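Tyrosinase (Burkholderia thailandensis, PDB 5ZRD) probably hydroxylates monophenols to catechols and oxidises these further to quinones at a dinuclear copper centre, and works efficiently at acidic pH. Local coordinates at residues H85-F90 with E365-T370; P248-F253 with L340-N345; P60-K65 with P357-A362. All coordinates share one frame; numbering follows the deposited sequence.

Interaction 1 of 3, residues H85-F90 with E365-T370. With CU (copper (II) ion), chain J.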
loop_
_atom_site.group_PDB
_atom_site.type_symbol
_atom_site.label_atom_id
_atom_site.label_comp_id
_atom_site.label_asym_id
_atom_site.label_seq_id
_atom_site.Cartn_x
_atom_site.Cartn_y
_atom_site.Cartn_z
ATOM N N HIS A 85 -9.032 -24.358 8.675
ATOM C CA HIS A 85 -8.965 -25.421 7.645
ATOM C C HIS A 85 -7.527 -25.637 7.190
ATOM O O HIS A 85 -6.736 -24.734 7.177
ATOM C CB HIS A 85 -9.817 -25.041 6.442
ATOM C CG HIS A 85 -11.203 -24.680 6.837
ATOM N ND1 HIS A 85 -11.566 -23.399 7.114
ATOM C CD2 HIS A 85 -12.274 -25.453 7.121
ATOM C CE1 HIS A 85 -12.829 -23.392 7.487
ATOM N NE2 HIS A 85 -13.295 -24.641 7.500
ATOM N N GLY A 86 -7.200 -26.850 6.840
ATOM C CA GLY A 86 -5.854 -27.207 6.481
ATOM C C GLY A 86 -4.861 -26.952 7.607
ATOM O O GLY A 86 -3.661 -26.758 7.326
ATOM N N ASN A 87 -5.300 -26.960 8.867
ATOM C CA ASN A 87 -4.345 -26.750 9.938
ATOM C C ASN A 87 -4.795 -27.506 11.193
ATOM O O ASN A 87 -5.884 -28.034 11.235
ATOM C CB ASN A 87 -4.111 -25.256 10.156
ATOM C CG ASN A 87 -5.277 -24.563 10.829
ATOM O OD1 ASN A 87 -5.932 -25.147 11.694
ATOM N ND2 ASN A 87 -5.471 -23.291 10.495
ATOM N N VAL A 88 -3.943 -27.564 12.213
ATOM C CA VAL A 88 -4.200 -28.488 13.352
ATOM C C VAL A 88 -5.376 -28.013 14.220
ATOM O O VAL A 88 -5.859 -28.758 15.069
ATOM C CB VAL A 88 -2.934 -28.680 14.207
ATOM C CG1 VAL A 88 -1.872 -29.444 13.432
ATOM C CG2 VAL A 88 -2.372 -27.352 14.700
ATOM N N LEU A 89 -5.855 -26.806 14.025
ATOM C CA LEU A 89 -7.036 -26.338 14.747
ATOM C C LEU A 89 -8.326 -26.790 14.047
ATOM O O LEU A 89 -9.397 -26.487 14.531
ATOM C CB LEU A 89 -6.978 -24.810 14.840
ATOM C CG LEU A 89 -5.716 -24.257 15.506
ATOM C CD1 LEU A 89 -5.827 -22.757 15.703
ATOM C CD2 LEU A 89 -5.459 -24.944 16.832
ATOM N N PHE A 90 -8.258 -27.531 12.946
ATOM C CA PHE A 90 -9.515 -27.877 12.256
ATOM C C PHE A 90 -10.496 -28.596 13.218
ATOM O O PHE A 90 -11.662 -28.230 13.325
ATOM C CB PHE A 90 -9.244 -28.640 10.951
ATOM C CG PHE A 90 -10.458 -29.351 10.420
ATOM C CD1 PHE A 90 -11.353 -28.702 9.597
ATOM C CD2 PHE A 90 -10.763 -30.635 10.813
ATOM C CE1 PHE A 90 -12.502 -29.337 9.143
ATOM C CE2 PHE A 90 -11.888 -31.284 10.346
ATOM C CZ PHE A 90 -12.763 -30.632 9.509
ATOM N N GLU A 365 2.761 -16.980 12.030
ATOM C CA GLU A 365 2.408 -17.199 13.413
ATOM C C GLU A 365 2.101 -18.683 13.677
ATOM O O GLU A 365 1.467 -19.402 12.883
ATOM C CB GLU A 365 1.241 -16.280 13.748
ATOM C CG GLU A 365 0.732 -16.401 15.169
ATOM C CD GLU A 365 0.048 -15.129 15.650
ATOM O OE1 GLU A 365 -0.255 -14.276 14.801
ATOM O OE2 GLU A 365 -0.180 -14.997 16.875
ATOM N N SER A 366 2.525 -19.142 14.849
ATOM C CA SER A 366 2.378 -20.533 15.226
ATOM C C SER A 366 0.971 -20.787 15.771
ATOM O O SER A 366 0.450 -20.001 16.555
ATOM C CB SER A 366 3.443 -20.952 16.218
ATOM O OG SER A 366 2.919 -21.911 17.122
ATOM N N LEU A 367 0.389 -21.912 15.344
ATOM C CA LEU A 367 -0.833 -22.445 15.878
ATOM C C LEU A 367 -0.499 -23.642 16.769
ATOM O O LEU A 367 0.272 -24.539 16.356
ATOM C CB LEU A 367 -1.747 -22.895 14.734
ATOM C CG LEU A 367 -1.981 -21.870 13.636
ATOM C CD1 LEU A 367 -2.878 -22.428 12.529
ATOM C CD2 LEU A 367 -2.600 -20.623 14.220
ATOM N N ASN A 368 -1.119 -23.668 17.953
ATOM C CA ASN A 368 -0.892 -24.728 18.940
ATOM C C ASN A 368 -2.141 -24.880 19.842
ATOM O O ASN A 368 -3.210 -24.333 19.532
ATOM C CB ASN A 368 0.399 -24.415 19.695
ATOM C CG ASN A 368 0.284 -23.086 20.406
ATOM O OD1 ASN A 368 -0.583 -22.938 21.263
ATOM N ND2 ASN A 368 1.059 -22.103 19.977
ATOM N N LEU A 369 -2.043 -25.627 20.939
ATOM C CA LEU A 369 -3.252 -25.968 21.758
ATOM C C LEU A 369 -3.690 -24.779 22.616
ATOM O O LEU A 369 -4.773 -24.804 23.207
ATOM C CB LEU A 369 -2.953 -27.179 22.647
ATOM C CG LEU A 369 -2.624 -28.464 21.887
ATOM C CD1 LEU A 369 -1.846 -29.432 22.763
ATOM C CD2 LEU A 369 -3.881 -29.111 21.344
ATOM N N THR A 370 -2.837 -23.756 22.638
ATOM C CA THR A 370 -2.992 -22.486 23.356
ATOM C C THR A 370 -3.683 -21.445 22.469
ATOM O O THR A 370 -4.147 -20.431 22.958
ATOM C CB THR A 370 -1.590 -22.041 23.829
ATOM O OG1 THR A 370 -1.505 -22.625 25.121
ATOM C CG2 THR A 370 -1.321 -20.556 23.916
HETATM CU CU CU J . -15.090 -25.118 8.424
#
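Leu367 reaches in between Asn87 and Leu89 and gives one methyl to each. Its CG stands anti to the carbonyl carbon (chi1 -51°), and the two branches part at the tip. Leu367 CD1 goes to the amide of Asn87, 3.4 Å from ND2. The two side chains cross there at about a right angle, and the touch is plain van der Waals contact. The polar atoms of the amide are engaged in other bonds. Asn87 OD1 accepts from Leu89 N at 2.9 Å, with the donor in the carbonyl plane, and ND2 is hydrogen-bonded to Asn84 OD1. These bonds fix the rotation of an amide that sits in the crowded position between backbone N and carbonyl carbon (chi1 73°).

The bond from Leu89 N is a capping bond. It sits in a type I turn, Asn87 to Phe90, closed by Phe90 N on Asn87 O and leading into helix 90-108. His94 of that helix and His85 bind the same copper, with His57 as the third histidine, in the type 3 copper site of a tyrosinase. His85 NE2 lies 2.1 Å from the copper ion. Its CE1 is linked covalently to Cys83 SG, a thioether also known from fungal tyrosinases, and ND1 is hydrogen-bonded to Gln355 OE1.

Leu89 meets Leu367 obliquely, CD1 to CD2 at 4.1 Å. Leu89 CD2 turns to the backbone and lies 3.6 Å from Asn368 O. Val88 adds a looser touch, CG2 to Leu367 O at 4.2 Å. Both segments also bond to consecutive residues: Val88 makes a backbone hydrogen bond with Gly348, and Leu367 makes one with Thr349. The side chain of Asn368 starts away from the 85-90 turn and packs on Ile432 of the second subunit. Glu365 OE2 forms a salt bridge with Arg434 of that same subunit.

Interaction 2 of 3, residues P248-F253 with L340-N345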
loop_
_atom_site.group_PDB
_atom_site.type_symbol
_atom_site.label_atom_id
_atom_site.label_comp_id
_atom_site.label_asym_id
_atom_site.label_seq_id
_atom_site.Cartn_x
_atom_site.Cartn_y
_atom_site.Cartn_z
ATOM N N PRO A 248 -2.186 -42.109 12.949
ATOM C CA PRO A 248 -1.344 -42.455 14.093
ATOM C C PRO A 248 -1.111 -41.351 15.131
ATOM O O PRO A 248 -0.623 -41.643 16.203
ATOM C CB PRO A 248 0.031 -42.797 13.479
ATOM C CG PRO A 248 0.074 -41.993 12.187
ATOM C CD PRO A 248 -1.370 -42.037 11.697
ATOM N N ASN A 249 -1.351 -40.094 14.819
ATOM C CA ASN A 249 -1.166 -39.048 15.828
ATOM C C ASN A 249 -2.135 -37.902 15.500
ATOM O O ASN A 249 -2.660 -37.838 14.399
ATOM C CB ASN A 249 0.295 -38.588 15.895
ATOM C CG ASN A 249 0.804 -37.966 14.605
ATOM O OD1 ASN A 249 0.339 -36.904 14.184
ATOM N ND2 ASN A 249 1.794 -38.594 13.985
ATOM N N TYR A 250 -2.332 -36.995 16.436
ATOM C CA TYR A 250 -3.283 -35.926 16.305
ATOM C C TYR A 250 -2.861 -34.969 15.178
ATOM O O TYR A 250 -3.687 -34.515 14.411
ATOM C CB TYR A 250 -3.464 -35.144 17.608
ATOM C CG TYR A 250 -4.379 -33.969 17.400
ATOM C CD1 TYR A 250 -5.737 -34.150 17.222
ATOM C CD2 TYR A 250 -3.879 -32.684 17.264
ATOM C CE1 TYR A 250 -6.588 -33.089 16.933
ATOM C CE2 TYR A 250 -4.709 -31.613 16.969
ATOM C CZ TYR A 250 -6.069 -31.816 16.806
ATOM O OH TYR A 250 -6.876 -30.754 16.537
ATOM N N THR A 251 -1.592 -34.665 15.064
ATOM C CA THR A 251 -1.181 -33.729 14.012
ATOM C C THR A 251 -1.709 -34.198 12.643
ATOM O O THR A 251 -2.343 -33.404 11.947
ATOM C CB THR A 251 0.327 -33.470 14.036
ATOM O OG1 THR A 251 0.674 -32.974 15.333
ATOM C CG2 THR A 251 0.749 -32.456 12.999
ATOM N N VAL A 252 -1.537 -35.467 12.272
ATOM C CA VAL A 252 -1.857 -35.858 10.922
ATOM C C VAL A 252 -3.310 -36.316 10.843
ATOM O O VAL A 252 -3.878 -36.353 9.743
ATOM C CB VAL A 252 -0.887 -36.919 10.389
ATOM C CG1 VAL A 252 0.525 -36.380 10.433
ATOM C CG2 VAL A 252 -0.998 -38.259 11.101
ATOM N N PHE A 253 -3.905 -36.624 12.005
ATOM C CA PHE A 253 -5.319 -36.852 12.062
ATOM C C PHE A 253 -6.072 -35.556 11.746
ATOM O O PHE A 253 -7.146 -35.592 11.136
ATOM C CB PHE A 253 -5.770 -37.364 13.433
ATOM C CG PHE A 253 -7.264 -37.507 13.598
ATOM C CD1 PHE A 253 -7.939 -38.544 12.986
ATOM C CD2 PHE A 253 -7.999 -36.556 14.283
ATOM C CE1 PHE A 253 -9.314 -38.677 13.126
ATOM C CE2 PHE A 253 -9.378 -36.663 14.413
ATOM C CZ PHE A 253 -10.037 -37.730 13.838
ATOM N N LEU A 340 -3.771 -34.160 23.919
ATOM C CA LEU A 340 -3.403 -34.047 22.541
ATOM C C LEU A 340 -1.980 -33.503 22.523
ATOM O O LEU A 340 -1.556 -32.837 23.466
ATOM C CB LEU A 340 -4.376 -33.103 21.818
ATOM C CG LEU A 340 -5.819 -33.594 21.703
ATOM C CD1 LEU A 340 -6.693 -32.528 21.061
ATOM C CD2 LEU A 340 -5.900 -34.872 20.888
ATOM N N ASP A 341 -1.267 -33.790 21.459
ATOM C CA ASP A 341 -0.010 -33.144 21.222
ATOM C C ASP A 341 0.004 -32.783 19.736
ATOM O O ASP A 341 -0.680 -33.382 18.933
ATOM C CB ASP A 341 1.140 -34.088 21.595
ATOM C CG ASP A 341 0.980 -35.477 20.980
ATOM O OD1 ASP A 341 0.266 -36.328 21.554
ATOM O OD2 ASP A 341 1.557 -35.726 19.918
ATOM N N ILE A 342 0.809 -31.787 19.425
ATOM C CA ILE A 342 1.008 -31.248 18.136
ATOM C C ILE A 342 2.512 -31.197 17.891
ATOM O O ILE A 342 3.251 -30.788 18.754
ATOM C CB ILE A 342 0.330 -29.867 18.099
ATOM C CG1 ILE A 342 -1.188 -30.068 18.153
ATOM C CG2 ILE A 342 0.764 -29.028 16.898
ATOM C CD1 ILE A 342 -1.986 -28.865 17.799
ATOM N N ILE A 343 2.971 -31.667 16.737
ATOM C CA ILE A 343 4.396 -31.588 16.410
ATOM C C ILE A 343 4.764 -30.146 16.106
ATOM O O ILE A 343 4.290 -29.603 15.121
ATOM C CB ILE A 343 4.707 -32.486 15.212
ATOM C CG1 ILE A 343 4.516 -33.956 15.582
ATOM C CG2 ILE A 343 6.084 -32.187 14.649
ATOM C CD1 ILE A 343 4.206 -34.838 14.388
ATOM N N ARG A 344 5.609 -29.545 16.933
ATOM C CA ARG A 344 5.963 -28.135 16.767
ATOM C C ARG A 344 6.527 -27.905 15.355
ATOM O O ARG A 344 7.441 -28.569 14.911
ATOM C CB ARG A 344 6.970 -27.689 17.838
ATOM C CG ARG A 344 6.404 -26.765 18.913
ATOM C CD ARG A 344 5.539 -27.468 19.962
ATOM N NE ARG A 344 6.282 -28.138 21.042
ATOM C CZ ARG A 344 6.013 -28.042 22.352
ATOM N NH1 ARG A 344 6.678 -28.788 23.224
ATOM N NH2 ARG A 344 5.080 -27.212 22.787
ATOM N N ASN A 345 5.941 -26.968 14.656
ATOM C CA ASN A 345 6.451 -26.416 13.398
ATOM C C ASN A 345 6.269 -27.393 12.235
ATOM O O ASN A 345 6.874 -27.160 11.165
ATOM C CB ASN A 345 7.899 -25.941 13.509
ATOM C CG ASN A 345 8.032 -24.643 14.294
ATOM O OD1 ASN A 345 7.282 -23.713 14.065
ATOM N ND2 ASN A 345 9.005 -24.545 15.186
HETATM O O HOH W 1 -1.121 -37.609 19.069
HETATM O O HOH W 2 0.800 -34.955 16.965
#
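Tyr250 has the most surface buried here, followed by Thr251 and Ile343. The tyrosine CG is anti to the backbone N (chi1 175°), which lays the ring along the 340-345 segment. Leu340 comes over one face. Its CD1 sits 4.2 Å from the Tyr250 ring centroid, 13° off the normal, a CH-pi contact. Leu340 CD2 presses on the near rim, 3.7 Å from Tyr250 CD1. Ile342 runs side by side with the ring at its edge, with CG1 3.9 Å from Tyr250 CD2. The phenol OH is hydrogen-bonded to Val88 O.

Thr251 supplies the direct polar bond. Its OG1 accepts from Ile343 N at 3.0 Å in a nearly straight bond (160°). Ile343 closes over this bond, with CD1 4.1 Å from Thr251 CB. Water 2 joins Thr251 OG1 to Asp341 O. Water 1 accepts from Tyr250 N and donates to Asp341 OD1, 3.1 Å away, so Asp341 reaches this N-H through the water. Asn249 caps directly: its OD1 accepts from Val252 N at 3.0 Å, with the donor above the carbonyl plane.

The arrangement is a classic Asn N-cap at the start of helix 250-254, with an extended loop laid across the first turn. Helix 250-254 belongs to the central tyrosinase domain, and the 340-345 loop, which follows helix 315-334, crosses its N-terminal end; helix 90-108 also borders the contact.

Interaction 3 of 3, residues P60-K65 with P357-A362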
loop_
_atom_site.group_PDB
_atom_site.type_symbol
_atom_site.label_atom_id
_atom_site.label_comp_id
_atom_site.label_asym_id
_atom_site.label_seq_id
_atom_site.Cartn_x
_atom_site.Cartn_y
_atom_site.Cartn_z
ATOM N N PRO A 60 -19.901 -13.180 6.619
ATOM C CA PRO A 60 -19.198 -11.978 6.192
ATOM C C PRO A 60 -17.757 -11.942 6.697
ATOM O O PRO A 60 -17.472 -12.366 7.833
ATOM C CB PRO A 60 -19.954 -10.787 6.801
ATOM C CG PRO A 60 -20.736 -11.385 7.936
ATOM C CD PRO A 60 -20.926 -12.860 7.615
ATOM N N PHE A 61 -16.913 -11.440 5.807
ATOM C CA PHE A 61 -15.494 -11.462 5.968
ATOM C C PHE A 61 -15.002 -10.176 6.647
ATOM O O PHE A 61 -15.609 -9.165 6.475
ATOM C CB PHE A 61 -14.797 -11.552 4.608
ATOM C CG PHE A 61 -14.863 -12.876 3.878
ATOM C CD1 PHE A 61 -14.821 -14.090 4.558
ATOM C CD2 PHE A 61 -14.829 -12.909 2.497
ATOM C CE1 PHE A 61 -14.806 -15.292 3.872
ATOM C CE2 PHE A 61 -14.807 -14.113 1.818
ATOM C CZ PHE A 61 -14.805 -15.301 2.504
ATOM N N GLN A 62 -13.870 -10.259 7.361
ATOM C CA GLN A 62 -12.959 -9.157 7.550
ATOM C C GLN A 62 -11.834 -9.216 6.509
ATOM O O GLN A 62 -11.413 -10.270 6.139
ATOM C CB GLN A 62 -12.336 -9.234 8.934
ATOM C CG GLN A 62 -13.364 -9.158 10.044
ATOM C CD GLN A 62 -12.707 -9.187 11.400
ATOM O OE1 GLN A 62 -13.154 -9.918 12.280
ATOM N NE2 GLN A 62 -11.630 -8.417 11.560
ATOM N N TYR A 63 -11.345 -8.069 6.064
ATOM C CA TYR A 63 -10.371 -7.985 5.023
ATOM C C TYR A 63 -9.058 -7.411 5.552
ATOM O O TYR A 63 -9.004 -6.785 6.595
ATOM C CB TYR A 63 -10.887 -7.096 3.894
ATOM C CG TYR A 63 -12.103 -7.669 3.222
ATOM C CD1 TYR A 63 -11.988 -8.680 2.276
ATOM C CD2 TYR A 63 -13.375 -7.234 3.566
ATOM C CE1 TYR A 63 -13.110 -9.235 1.678
ATOM C CE2 TYR A 63 -14.503 -7.765 2.961
ATOM C CZ TYR A 63 -14.367 -8.779 2.032
ATOM O OH TYR A 63 -15.475 -9.314 1.465
ATOM N N ARG A 64 -8.020 -7.684 4.780
ATOM C CA ARG A 64 -6.704 -7.098 4.928
ATOM C C ARG A 64 -6.419 -6.314 3.638
ATOM O O ARG A 64 -5.743 -6.799 2.671
ATOM C CB ARG A 64 -5.657 -8.186 5.195
ATOM C CG ARG A 64 -5.854 -8.965 6.497
ATOM C CD ARG A 64 -4.961 -10.203 6.551
ATOM N NE ARG A 64 -5.277 -11.098 7.645
ATOM C CZ ARG A 64 -4.490 -11.355 8.686
ATOM N NH1 ARG A 64 -3.353 -10.695 8.819
ATOM N NH2 ARG A 64 -4.856 -12.259 9.594
ATOM N N LYS A 65 -6.985 -5.102 3.632
ATOM C CA LYS A 65 -6.957 -4.217 2.473
ATOM C C LYS A 65 -5.518 -4.028 1.982
ATOM O O LYS A 65 -5.291 -4.032 0.771
ATOM C CB LYS A 65 -7.667 -2.886 2.773
ATOM C CG LYS A 65 -9.164 -2.890 2.476
ATOM C CD LYS A 65 -9.463 -3.031 0.970
ATOM C CE LYS A 65 -10.436 -4.135 0.592
ATOM N NZ LYS A 65 -11.839 -3.652 0.589
ATOM N N PRO A 357 -3.928 -16.879 7.160
ATOM C CA PRO A 357 -4.283 -16.454 8.486
ATOM C C PRO A 357 -5.717 -15.929 8.608
ATOM O O PRO A 357 -6.256 -15.247 7.733
ATOM C CB PRO A 357 -3.262 -15.368 8.829
ATOM C CG PRO A 357 -2.654 -14.970 7.502
ATOM C CD PRO A 357 -2.728 -16.205 6.638
ATOM N N THR A 358 -6.341 -16.315 9.707
ATOM C CA THR A 358 -7.654 -15.842 10.065
ATOM C C THR A 358 -7.500 -14.474 10.754
ATOM O O THR A 358 -6.395 -14.090 11.087
ATOM C CB THR A 358 -8.376 -16.867 10.939
ATOM O OG1 THR A 358 -7.650 -17.016 12.152
ATOM C CG2 THR A 358 -8.538 -18.230 10.300
ATOM N N PRO A 359 -8.588 -13.708 10.908
ATOM C CA PRO A 359 -8.531 -12.340 11.451
ATOM C C PRO A 359 -7.713 -12.205 12.746
ATOM O O PRO A 359 -7.900 -12.982 13.657
ATOM C CB PRO A 359 -9.998 -12.009 11.751
ATOM C CG PRO A 359 -10.717 -12.748 10.653
ATOM C CD PRO A 359 -9.974 -14.067 10.611
ATOM N N GLY A 360 -6.775 -11.269 12.766
ATOM C CA GLY A 360 -5.928 -11.005 13.935
ATOM C C GLY A 360 -4.664 -11.873 13.973
ATOM O O GLY A 360 -3.831 -11.649 14.839
ATOM N N PHE A 361 -4.524 -12.885 13.095
ATOM C CA PHE A 361 -3.312 -13.666 13.013
ATOM C C PHE A 361 -2.397 -13.017 11.993
ATOM O O PHE A 361 -2.867 -12.373 11.073
ATOM C CB PHE A 361 -3.578 -15.132 12.652
ATOM C CG PHE A 361 -4.147 -15.912 13.799
ATOM C CD1 PHE A 361 -5.509 -15.939 14.021
ATOM C CD2 PHE A 361 -3.312 -16.524 14.718
ATOM C CE1 PHE A 361 -6.031 -16.616 15.112
ATOM C CE2 PHE A 361 -3.837 -17.194 15.813
ATOM C CZ PHE A 361 -5.192 -17.243 16.007
ATOM N N ALA A 362 -1.100 -13.222 12.203
ATOM C CA ALA A 362 -0.065 -12.739 11.321
ATOM C C ALA A 362 0.548 -13.909 10.554
ATOM O O ALA A 362 0.556 -15.010 11.045
ATOM C CB ALA A 362 0.988 -12.013 12.124
HETATM O O HOH W 3 -7.437 -12.776 8.160
#
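A type II beta turn, Thr358 to Phe361, presents two carbonyls to Arg64, the residue just before helix 65-68. The turn closes with Phe361 N on Thr358 O, and Gly360 takes the positive phi of its third position.

Arg64 CB points toward the turn. CG is anti to the carbonyl carbon, and the chain runs extended through CG and CD to NE, so the methylenes act as a spacer that carries the charge to the turn. NE donates to water 3. Beyond it the guanidinium is swung well out of line with the chain (chi4 -114°). Pro357 covers one face toward the NH2 rim: its CG stands 4.1 Å above the guanidinium plane, and its CB is 3.6 Å from Arg64 NH2. NH1 and NH2 grip one atom end-on. Arg64 NH1 reaches Phe361 O at 2.9 Å, nearly along the C=O axis. Arg64 NH2 approaches Phe361 O in the carbonyl plane, on a lone pair, at a very short 2.5 Å. Arg64 NH2 also makes a weak bond to Thr358 O at 2.8 Å. NH1 has a second partner, a salt bridge to Asp74 of the second subunit, so the arginine ties the turn to the assembly.

Nearby, Gln62 lays its amide obliquely against the Pro359 ring, OE1 to CB at 3.8 Å. Water 3, 2.8 Å from Arg64 NE, donates its own bond to Pro357 O, also at 2.8 Å.

Overall arrangement
Along the chain the segments run 60-65, 85-90, 248-253, 340-345, 357-362 and 365-370. The first three lie in the central tyrosinase domain. The last three belong to one long connection between helix 315-334 and strand 372-373. Interactions 1 and 3 alternate along the sequence, and interaction 2 is nested inside both. Interaction 1 is the middle one: its centre is 10 Å from that of interaction 2 and 16 Å from that of interaction 3, and it touches both. Interactions 2 and 3 lie 26 Å apart, centre to centre. The connection is thus fastened to the domain at three places, the middle one next to the copper ligand His85, and all three contacts reach the second subunit.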